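Local coordinates for protein TSSL (Francisella novicida, PDB 4ACK) that probably serves as the conserved TssL (DotU) component of a type VI secretion system, a virulence-linked protein transport machine, here represented by its cytoplasmic domain, at residues M1-E6 / L50-E55; K40-L45 / Y60-L65; Y68-L73 / W86-L91. All blocks are in the same frame, centred on the assembly; numbering follows the deposited sequence.

The three contacts join an all-helical domain, and their chemistry differs with their place in the fold. Contact 1 is partly buried, and its centre lies about 16 Å from that of the chain. It uses charges, a tyrosine hydroxyl and a water. Contact 2 is buried and entirely apolar; it joins helices 30-52 and 55-79. Contact 3 is also buried, but a single aspartate of helix 55-79 meets the start of helix 89-94 amid apolar packing. Contacts 1 and 2 share helix 30-52 and touch where Glu6 CB lies 3.5 Å from Leu45 CD1. Contacts 2 and 3 share helix 55-79 and meet through Phe63 and Gln90. Contacts 1 and 3 lie on opposite sides of the chain's centre.

Contact 1. Residues M1-E6 / L50-E55; sequences MKDFKE and LEKYSE
Asp3 puts its carboxylate between the tips of Lys52 and Tyr53, one oxygen for each. OD1 of Asp3 takes Lys52 NZ at 2.5 Å on its anti lone pair. OD2 of Asp3 takes the hydroxyl of Tyr53, with OH at 2.6 Å on the syn lone pair. Asp3 and Tyr53 meet tip to tip. The carboxylate sits at the hydroxyl edge of the ring and its plane is turned 69° from the ring plane. Lys2 has CG in the crowded position between backbone N and carbonyl carbon (chi1 75°), and its chain bends at each later torsion. This brings its NZ to the anti lone pair of the same Asp3 OD2 at 2.5 Å, so that oxygen is held by two donors. Lys52 slides past Asp3 in the opposite direction and meets Glu6 end to end, its NZ 2.7 Å from Glu6 OE2. A water joins the same pair: it donates to Glu6 OE1 and accepts from Lys52 NZ at 3.0 Å. Lys2, Asp3, Glu6 and Lys52 form one salt-bridge network. Two lysines among these carboxylates probably help to keep both acids ionised. The contact joins the beginning of helix 4-20 to the last part of helix 30-52, through Lys52, and to Tyr53 in the link toward helix 55-79. Ile119 of helix 118-129 packs against Lys2, Asp3 and Glu6, while Tyr53 touches Cys58 of helix 55-79.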
loop_
_atom_site.group_PDB
_atom_site.type_symbol
_atom_site.label_atom_id
_atom_site.label_comp_id
_atom_site.label_asym_id
_atom_site.label_seq_id
_atom_site.Cartn_x
_atom_site.Cartn_y
_atom_site.Cartn_z
ATOM N N MET A 1 -16.438 -4.378 14.657
ATOM C CA MET A 1 -16.613 -3.487 13.475
ATOM C C MET A 1 -15.567 -2.321 13.471
ATOM O O MET A 1 -15.799 -1.214 12.903
ATOM C CB MET A 1 -18.081 -3.008 13.388
ATOM C CG MET A 1 -19.062 -4.037 12.690
ATOM S SD MET A 1 -19.300 -3.867 10.862
ATOM C CE MET A 1 -19.244 -5.576 10.253
ATOM N N LYS A 2 -14.416 -2.618 14.100
ATOM C CA LYS A 2 -13.234 -1.730 14.260
ATOM C C LYS A 2 -12.753 -1.086 12.937
ATOM O O LYS A 2 -12.330 -1.819 12.026
ATOM C CB LYS A 2 -12.059 -2.568 14.834
ATOM C CG LYS A 2 -11.367 -3.547 13.768
ATOM C CD LYS A 2 -9.759 -3.574 13.768
ATOM C CE LYS A 2 -9.083 -2.433 12.976
ATOM N NZ LYS A 2 -8.188 -1.383 13.781
ATOM N N ASP A 3 -12.802 0.241 12.790
ATOM C CA ASP A 3 -12.252 0.827 11.553
ATOM C C ASP A 3 -12.739 0.120 10.286
ATOM O O ASP A 3 -11.980 0.035 9.291
ATOM C CB ASP A 3 -10.715 0.725 11.587
ATOM C CG ASP A 3 -10.105 1.452 12.799
ATOM O OD1 ASP A 3 -10.620 2.530 13.183
ATOM O OD2 ASP A 3 -9.156 0.930 13.385
ATOM N N PHE A 4 -13.983 -0.393 10.309
ATOM C CA PHE A 4 -14.508 -1.186 9.183
ATOM C C PHE A 4 -14.553 -0.311 7.941
ATOM O O PHE A 4 -14.198 -0.713 6.847
ATOM C CB PHE A 4 -15.888 -1.812 9.539
ATOM C CG PHE A 4 -16.552 -2.590 8.405
ATOM C CD1 PHE A 4 -17.382 -1.936 7.487
ATOM C CD2 PHE A 4 -16.382 -3.965 8.279
ATOM C CE1 PHE A 4 -18.018 -2.632 6.438
ATOM C CE2 PHE A 4 -17.023 -4.680 7.208
ATOM C CZ PHE A 4 -17.834 -4.000 6.298
ATOM N N LYS A 5 -14.916 0.931 8.121
ATOM C CA LYS A 5 -15.068 1.790 6.993
ATOM C C LYS A 5 -13.692 2.048 6.299
ATOM O O LYS A 5 -13.605 2.194 5.070
ATOM C CB LYS A 5 -15.688 3.057 7.536
ATOM C CG LYS A 5 -15.797 4.221 6.649
ATOM C CD LYS A 5 -16.362 5.338 7.549
ATOM C CE LYS A 5 -17.455 6.122 6.834
ATOM N NZ LYS A 5 -18.271 6.934 7.808
ATOM N N GLU A 6 -12.631 2.112 7.107
ATOM C CA GLU A 6 -11.303 2.317 6.574
ATOM C C GLU A 6 -10.877 1.090 5.799
ATOM O O GLU A 6 -10.383 1.195 4.654
ATOM C CB GLU A 6 -10.328 2.670 7.700
ATOM C CG GLU A 6 -10.616 4.060 8.259
ATOM C CD GLU A 6 -11.517 4.057 9.530
ATOM O OE1 GLU A 6 -12.469 3.253 9.678
ATOM O OE2 GLU A 6 -11.243 4.881 10.419
ATOM N N LEU A 50 -7.463 9.986 10.690
ATOM C CA LEU A 50 -6.900 11.041 11.513
ATOM C C LEU A 50 -7.914 11.561 12.585
ATOM O O LEU A 50 -7.552 12.413 13.416
ATOM C CB LEU A 50 -6.388 12.216 10.653
ATOM C CG LEU A 50 -5.084 11.989 9.848
ATOM C CD1 LEU A 50 -4.903 13.023 8.677
ATOM C CD2 LEU A 50 -3.856 11.927 10.759
ATOM N N GLU A 51 -9.157 11.037 12.558
ATOM C CA GLU A 51 -10.128 11.408 13.586
ATOM C C GLU A 51 -9.730 10.632 14.838
ATOM O O GLU A 51 -9.883 11.136 15.943
ATOM C CB GLU A 51 -11.571 11.189 13.094
ATOM C CG GLU A 51 -12.788 11.496 14.065
ATOM C CD GLU A 51 -12.593 12.604 15.165
ATOM O OE1 GLU A 51 -12.443 13.808 14.825
ATOM O OE2 GLU A 51 -12.666 12.264 16.384
ATOM N N LYS A 52 -9.108 9.469 14.657
ATOM C CA LYS A 52 -8.785 8.580 15.760
ATOM C C LYS A 52 -7.303 8.438 16.105
ATOM O O LYS A 52 -6.962 8.157 17.245
ATOM C CB LYS A 52 -9.302 7.144 15.464
ATOM C CG LYS A 52 -10.817 7.034 15.346
ATOM C CD LYS A 52 -11.206 5.630 14.808
ATOM C CE LYS A 52 -11.560 5.708 13.348
ATOM N NZ LYS A 52 -12.229 4.470 12.900
ATOM N N TYR A 53 -6.428 8.591 15.123
ATOM C CA TYR A 53 -5.030 8.072 15.232
ATOM C C TYR A 53 -4.050 9.197 15.082
ATOM O O TYR A 53 -4.376 10.216 14.463
ATOM C CB TYR A 53 -4.773 6.981 14.176
ATOM C CG TYR A 53 -5.600 5.753 14.435
ATOM C CD1 TYR A 53 -5.586 5.134 15.705
ATOM C CD2 TYR A 53 -6.442 5.207 13.429
ATOM C CE1 TYR A 53 -6.393 4.017 15.972
ATOM C CE2 TYR A 53 -7.210 4.051 13.678
ATOM C CZ TYR A 53 -7.189 3.480 14.929
ATOM O OH TYR A 53 -7.963 2.354 15.178
ATOM N N SER A 54 -2.854 9.030 15.628
ATOM C CA SER A 54 -1.813 10.054 15.400
ATOM C C SER A 54 -1.416 10.060 13.912
ATOM O O SER A 54 -1.710 9.134 13.153
ATOM C CB SER A 54 -0.551 9.748 16.205
ATOM O OG SER A 54 -0.089 8.436 15.918
ATOM N N GLU A 55 -0.695 11.095 13.523
ATOM C CA GLU A 55 -0.172 11.212 12.188
ATOM C C GLU A 55 0.708 10.058 11.820
ATOM O O GLU A 55 0.666 9.598 10.663
ATOM C CB GLU A 55 0.664 12.500 12.048
ATOM C CG GLU A 55 -0.176 13.803 12.200
ATOM C CD GLU A 55 0.052 14.744 11.035
ATOM O OE1 GLU A 55 0.350 14.232 9.913
ATOM O OE2 GLU A 55 -0.061 15.978 11.240
HETATM O O HOH W 1 -14.506 4.035 10.948
#

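Contact 2. Residues K40-L45 / Y60-L65; sequences KSIFFL and YIVFPL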
loop_
_atom_site.group_PDB
_atom_site.type_symbol
_atom_site.label_atom_id
_atom_site.label_comp_id
_atom_site.label_asym_id
_atom_site.label_seq_id
_atom_site.Cartn_x
_atom_site.Cartn_y
_atom_site.Cartn_z
ATOM N N LYS A 40 -9.124 10.280 -4.442
ATOM C CA LYS A 40 -10.344 10.548 -3.697
ATOM C C LYS A 40 -10.498 9.572 -2.521
ATOM O O LYS A 40 -10.788 9.999 -1.407
ATOM C CB LYS A 40 -11.566 10.524 -4.612
ATOM C CG LYS A 40 -11.667 11.766 -5.473
ATOM C CD LYS A 40 -12.698 11.582 -6.564
ATOM C CE LYS A 40 -14.051 11.284 -5.953
ATOM N NZ LYS A 40 -14.904 10.529 -6.907
ATOM N N SER A 41 -10.331 8.285 -2.769
ATOM C CA SER A 41 -10.336 7.290 -1.713
ATOM C C SER A 41 -9.255 7.525 -0.603
ATOM O O SER A 41 -9.521 7.324 0.571
ATOM C CB SER A 41 -10.154 5.920 -2.326
ATOM O OG SER A 41 -11.373 5.516 -2.881
ATOM N N ILE A 42 -8.077 7.987 -0.997
ATOM C CA ILE A 42 -7.021 8.303 -0.050
ATOM C C ILE A 42 -7.415 9.477 0.834
ATOM O O ILE A 42 -7.238 9.394 2.057
ATOM C CB ILE A 42 -5.641 8.554 -0.721
ATOM C CG1 ILE A 42 -5.170 7.310 -1.489
ATOM C CG2 ILE A 42 -4.550 9.038 0.304
ATOM C CD1 ILE A 42 -5.055 6.064 -0.662
ATOM N N PHE A 43 -7.953 10.535 0.234
ATOM C CA PHE A 43 -8.468 11.675 1.000
ATOM C C PHE A 43 -9.439 11.300 2.143
ATOM O O PHE A 43 -9.254 11.773 3.286
ATOM C CB PHE A 43 -9.150 12.726 0.144
ATOM C CG PHE A 43 -9.666 13.894 0.962
ATOM C CD1 PHE A 43 -10.916 13.835 1.590
ATOM C CD2 PHE A 43 -8.850 15.023 1.186
ATOM C CE1 PHE A 43 -11.373 14.898 2.400
ATOM C CE2 PHE A 43 -9.308 16.119 2.000
ATOM C CZ PHE A 43 -10.565 16.049 2.593
ATOM N N PHE A 44 -10.442 10.469 1.819
ATOM C CA PHE A 44 -11.397 9.927 2.783
ATOM C C PHE A 44 -10.719 8.967 3.786
ATOM O O PHE A 44 -11.104 8.901 4.963
ATOM C CB PHE A 44 -12.583 9.190 2.071
ATOM C CG PHE A 44 -13.592 10.111 1.316
ATOM C CD1 PHE A 44 -14.514 10.922 2.018
ATOM C CD2 PHE A 44 -13.663 10.110 -0.103
ATOM C CE1 PHE A 44 -15.458 11.756 1.319
ATOM C CE2 PHE A 44 -14.590 10.941 -0.808
ATOM C CZ PHE A 44 -15.492 11.759 -0.088
ATOM N N LEU A 45 -9.788 8.141 3.320
ATOM C CA LEU A 45 -9.061 7.248 4.224
ATOM C C LEU A 45 -8.293 8.128 5.227
ATOM O O LEU A 45 -8.430 7.942 6.377
ATOM C CB LEU A 45 -8.119 6.264 3.512
ATOM C CG LEU A 45 -7.335 5.226 4.363
ATOM C CD1 LEU A 45 -8.227 4.342 5.383
ATOM C CD2 LEU A 45 -6.493 4.296 3.410
ATOM N N TYR A 60 1.486 4.974 8.888
ATOM C CA TYR A 60 1.827 3.584 8.826
ATOM C C TYR A 60 0.781 2.732 8.092
ATOM O O TYR A 60 1.036 1.596 7.683
ATOM C CB TYR A 60 2.045 3.027 10.219
ATOM C CG TYR A 60 3.374 3.396 10.862
ATOM C CD1 TYR A 60 4.257 4.329 10.262
ATOM C CD2 TYR A 60 3.712 2.855 12.092
ATOM C CE1 TYR A 60 5.456 4.638 10.843
ATOM C CE2 TYR A 60 4.924 3.162 12.704
ATOM C CZ TYR A 60 5.783 4.040 12.077
ATOM O OH TYR A 60 6.979 4.293 12.705
ATOM N N ILE A 61 -0.436 3.238 8.006
ATOM C CA ILE A 61 -1.503 2.472 7.421
ATOM C C ILE A 61 -1.574 2.901 5.955
ATOM O O ILE A 61 -1.644 2.057 5.117
ATOM C CB ILE A 61 -2.842 2.796 8.122
ATOM C CG1 ILE A 61 -2.856 2.185 9.507
ATOM C CG2 ILE A 61 -4.081 2.327 7.274
ATOM C CD1 ILE A 61 -3.858 2.942 10.422
ATOM N N VAL A 62 -1.514 4.204 5.665
ATOM C CA VAL A 62 -1.717 4.669 4.309
ATOM C C VAL A 62 -0.418 4.603 3.417
ATOM O O VAL A 62 -0.504 4.370 2.231
ATOM C CB VAL A 62 -2.265 6.111 4.322
ATOM C CG1 VAL A 62 -2.339 6.789 2.873
ATOM C CG2 VAL A 62 -3.641 6.117 5.048
ATOM N N PHE A 63 0.760 4.861 3.982
ATOM C CA PHE A 63 1.963 4.790 3.108
ATOM C C PHE A 63 2.141 3.405 2.403
ATOM O O PHE A 63 2.428 3.361 1.225
ATOM C CB PHE A 63 3.216 5.132 3.883
ATOM C CG PHE A 63 4.443 5.108 3.031
ATOM C CD1 PHE A 63 5.125 3.902 2.796
ATOM C CD2 PHE A 63 4.865 6.274 2.402
ATOM C CE1 PHE A 63 6.275 3.890 1.975
ATOM C CE2 PHE A 63 6.024 6.270 1.556
ATOM C CZ PHE A 63 6.704 5.090 1.353
ATOM N N PRO A 64 2.026 2.290 3.135
ATOM C CA PRO A 64 2.236 1.030 2.485
ATOM C C PRO A 64 1.221 0.750 1.384
ATOM O O PRO A 64 1.528 -0.001 0.466
ATOM C CB PRO A 64 2.044 0.002 3.615
ATOM C CG PRO A 64 2.438 0.786 4.882
ATOM C CD PRO A 64 1.899 2.157 4.595
ATOM N N LEU A 65 -0.011 1.264 1.518
ATOM C CA LEU A 65 -1.016 1.039 0.498
ATOM C C LEU A 65 -0.625 1.797 -0.716
ATOM O O LEU A 65 -0.739 1.277 -1.822
ATOM C CB LEU A 65 -2.425 1.468 0.986
ATOM C CG LEU A 65 -3.518 1.409 -0.067
ATOM C CD1 LEU A 65 -3.679 -0.086 -0.399
ATOM C CD2 LEU A 65 -4.809 2.023 0.541
#
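Segments 40-45 and 60-65 are helical and run nearly antiparallel, at 166°, and the axes of the two segments come within 11.3 Å at their closest. They belong to helices 30-52 and 55-79, which follow each other in the chain and form a helical hairpin. The backbones come nearest at Ile42 and Val62, whose CA atoms are 7.8 Å apart. Helix 55-79 is kinked at Pro64, whose nitrogen makes no bond to the preceding turn. Four aliphatic side chains carry the contact. Leu45 and Val62 reach toward each other tip to tip. Leu45 has CG anti to its backbone N (chi1 -178°), and its CD2 comes to 3.8 Å from Val62 CG2. The same CD2 of Leu45 also meets CD2 of Leu65 at 4.0 Å, where the two leucines cross obliquely. The other methyl of Val62, CG1, lies anti to the backbone N and faces Ile42 CG2 at 4.1 Å. Ile42 turns CG1 beside its backbone N, and its CD1 stands 4.2 Å from Leu65 CD2. Ile13 of helix 4-20 packs on both Ile42 and Leu65, and Tyr94 of helix 89-94 packs on Val62. No hydrogen bond or ion pair crosses between the segments. Only aliphatic carbons meet across them, so the hairpin is held here by the shape and hydrophobic burial of its side chains.

Contact 3. Residues Y68-L73 / W86-L91; sequences YVDEKL and WSLLQL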
loop_
_atom_site.group_PDB
_atom_site.type_symbol
_atom_site.label_atom_id
_atom_site.label_comp_id
_atom_site.label_asym_id
_atom_site.label_seq_id
_atom_site.Cartn_x
_atom_site.Cartn_y
_atom_site.Cartn_z
ATOM N N TYR A 68 2.243 -0.059 -2.364
ATOM C CA TYR A 68 1.723 -1.193 -3.064
ATOM C C TYR A 68 1.143 -0.760 -4.465
ATOM O O TYR A 68 1.469 -1.373 -5.509
ATOM C CB TYR A 68 0.703 -1.919 -2.207
ATOM C CG TYR A 68 -0.217 -2.842 -3.003
ATOM C CD1 TYR A 68 -1.412 -2.348 -3.616
ATOM C CD2 TYR A 68 0.153 -4.151 -3.253
ATOM C CE1 TYR A 68 -2.237 -3.194 -4.424
ATOM C CE2 TYR A 68 -0.639 -5.014 -4.034
ATOM C CZ TYR A 68 -1.842 -4.542 -4.605
ATOM O OH TYR A 68 -2.588 -5.443 -5.329
ATOM N N VAL A 69 0.309 0.293 -4.484
ATOM C CA VAL A 69 -0.281 0.776 -5.725
ATOM C C VAL A 69 0.830 1.230 -6.699
ATOM O O VAL A 69 0.854 0.811 -7.869
ATOM C CB VAL A 69 -1.239 1.944 -5.516
ATOM C CG1 VAL A 69 -1.695 2.457 -6.875
ATOM C CG2 VAL A 69 -2.473 1.510 -4.676
ATOM N N ASP A 70 1.725 2.092 -6.214
ATOM C CA ASP A 70 2.865 2.508 -6.997
ATOM C C ASP A 70 3.634 1.323 -7.587
ATOM O O ASP A 70 3.992 1.372 -8.762
ATOM C CB ASP A 70 3.810 3.365 -6.186
ATOM C CG ASP A 70 3.287 4.750 -5.961
ATOM O OD1 ASP A 70 2.317 5.192 -6.657
ATOM O OD2 ASP A 70 3.847 5.416 -5.060
ATOM N N GLU A 71 3.852 0.264 -6.788
ATOM C CA GLU A 71 4.681 -0.852 -7.229
ATOM C C GLU A 71 4.019 -1.601 -8.398
ATOM O O GLU A 71 4.670 -2.112 -9.301
ATOM C CB GLU A 71 4.889 -1.857 -6.093
ATOM C CG GLU A 71 5.838 -3.050 -6.502
ATOM C CD GLU A 71 6.163 -3.953 -5.345
ATOM O OE1 GLU A 71 6.842 -3.446 -4.422
ATOM O OE2 GLU A 71 5.721 -5.137 -5.341
ATOM N N LYS A 72 2.706 -1.753 -8.298
ATOM C CA LYS A 72 1.985 -2.542 -9.269
ATOM C C LYS A 72 1.895 -1.721 -10.587
ATOM O O LYS A 72 2.027 -2.268 -11.677
ATOM C CB LYS A 72 0.613 -2.962 -8.699
ATOM C CG LYS A 72 0.714 -4.004 -7.546
ATOM C CD LYS A 72 1.866 -5.038 -7.781
ATOM C CE LYS A 72 2.061 -6.061 -6.631
ATOM N NZ LYS A 72 3.411 -6.802 -6.735
ATOM N N LEU A 73 1.757 -0.412 -10.452
ATOM C CA LEU A 73 1.669 0.463 -11.575
ATOM C C LEU A 73 2.999 0.588 -12.281
ATOM O O LEU A 73 3.024 0.545 -13.523
ATOM C CB LEU A 73 1.136 1.840 -11.175
ATOM C CG LEU A 73 -0.407 1.939 -11.280
ATOM C CD1 LEU A 73 -0.761 2.067 -12.779
ATOM C CD2 LEU A 73 -1.145 0.740 -10.701
ATOM N N TRP A 86 2.652 7.534 -14.852
ATOM C CA TRP A 86 2.311 7.319 -13.426
ATOM C C TRP A 86 3.246 8.035 -12.520
ATOM O O TRP A 86 4.360 7.563 -12.276
ATOM C CB TRP A 86 2.391 5.846 -13.039
ATOM C CG TRP A 86 1.809 5.570 -11.679
ATOM C CD1 TRP A 86 2.492 5.322 -10.501
ATOM C CD2 TRP A 86 0.419 5.520 -11.352
ATOM N NE1 TRP A 86 1.597 5.102 -9.464
ATOM C CE2 TRP A 86 0.321 5.215 -9.954
ATOM C CE3 TRP A 86 -0.762 5.694 -12.099
ATOM C CZ2 TRP A 86 -0.907 5.091 -9.292
ATOM C CZ3 TRP A 86 -2.003 5.561 -11.433
ATOM C CH2 TRP A 86 -2.053 5.252 -10.034
ATOM N N SER A 87 2.816 9.185 -12.038
ATOM C CA SER A 87 3.550 9.856 -10.989
ATOM C C SER A 87 3.273 9.149 -9.605
ATOM O O SER A 87 2.120 8.809 -9.278
ATOM C CB SER A 87 3.159 11.319 -10.989
ATOM O OG SER A 87 4.237 12.080 -10.459
ATOM N N LEU A 88 4.326 8.893 -8.836
ATOM C CA LEU A 88 4.228 8.135 -7.606
ATOM C C LEU A 88 3.268 8.778 -6.556
ATOM O O LEU A 88 3.402 9.927 -6.144
ATOM C CB LEU A 88 5.637 7.895 -7.012
ATOM C CG LEU A 88 6.706 7.097 -7.788
ATOM C CD1 LEU A 88 7.980 6.827 -6.923
ATOM C CD2 LEU A 88 6.190 5.780 -8.322
ATOM N N LEU A 89 2.292 8.006 -6.127
ATOM C CA LEU A 89 1.420 8.428 -5.031
ATOM C C LEU A 89 2.191 8.577 -3.710
ATOM O O LEU A 89 1.970 9.511 -2.925
ATOM C CB LEU A 89 0.350 7.378 -4.867
ATOM C CG LEU A 89 -0.643 7.383 -6.032
ATOM C CD1 LEU A 89 -1.639 6.278 -5.848
ATOM C CD2 LEU A 89 -1.338 8.714 -6.057
ATOM N N GLN A 90 3.119 7.667 -3.471
ATOM C CA GLN A 90 3.803 7.680 -2.183
ATOM C C GLN A 90 4.587 9.012 -2.065
ATOM O O GLN A 90 4.783 9.551 -0.957
ATOM C CB GLN A 90 4.696 6.432 -2.021
ATOM C CG GLN A 90 6.006 6.527 -2.784
ATOM C CD GLN A 90 6.689 5.210 -2.850
ATOM O OE1 GLN A 90 7.737 5.024 -2.229
ATOM N NE2 GLN A 90 6.076 4.245 -3.568
ATOM N N LEU A 91 5.013 9.532 -3.220
ATOM C CA LEU A 91 5.747 10.794 -3.271
ATOM C C LEU A 91 4.828 12.035 -3.102
ATOM O O LEU A 91 5.162 12.969 -2.374
ATOM C CB LEU A 91 6.534 10.896 -4.586
ATOM C CG LEU A 91 7.552 12.027 -4.755
ATOM C CD1 LEU A 91 8.562 12.152 -3.600
ATOM C CD2 LEU A 91 8.315 11.828 -6.086
#
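OD2 of Asp70 is gripped by two N-H groups of one residue, Gln90, and OD1 of the same carboxylate by two more. In this all-helical DotU domain, the buried Asp70 of helix 55-79 accepts the first backbone N-H groups of helix 89-94. On their syn lone pairs, OD1 accepts from Leu89 N at 2.9 Å and OD2 from Gln90 N at 2.8 Å. The latter bond is nearly straight, at 165°. Gln90 NE2 reaches the anti lone pair of Asp70 OD2 at 2.9 Å, its amide almost coplanar with the carboxylate. The fourth donor is Trp86 NE1, 2.9 Å from Asp70 OD1. It meets that oxygen from above the carboxylate plane, which stands 78° from the indole. These four bonds should fix the rotation of the carboxylate. The helix N-terminus probably also stabilises its negative charge. Trp86 is held on a face as well. Leu73 crosses it at about a right angle, and Leu73 CG sits over the six-membered ring of Trp86, 3.5 Å from the ring centroid, in a CH-pi contact. Val69 CG1 bridges Trp86 CZ2, at 3.7 Å, and Leu89 CD1, at 4.0 Å. Arg35 of helix 30-52 makes a cation-pi contact with Trp86. At the far end of the amide, Gln90 OE1 accepts a hydrogen bond from Gly99 N.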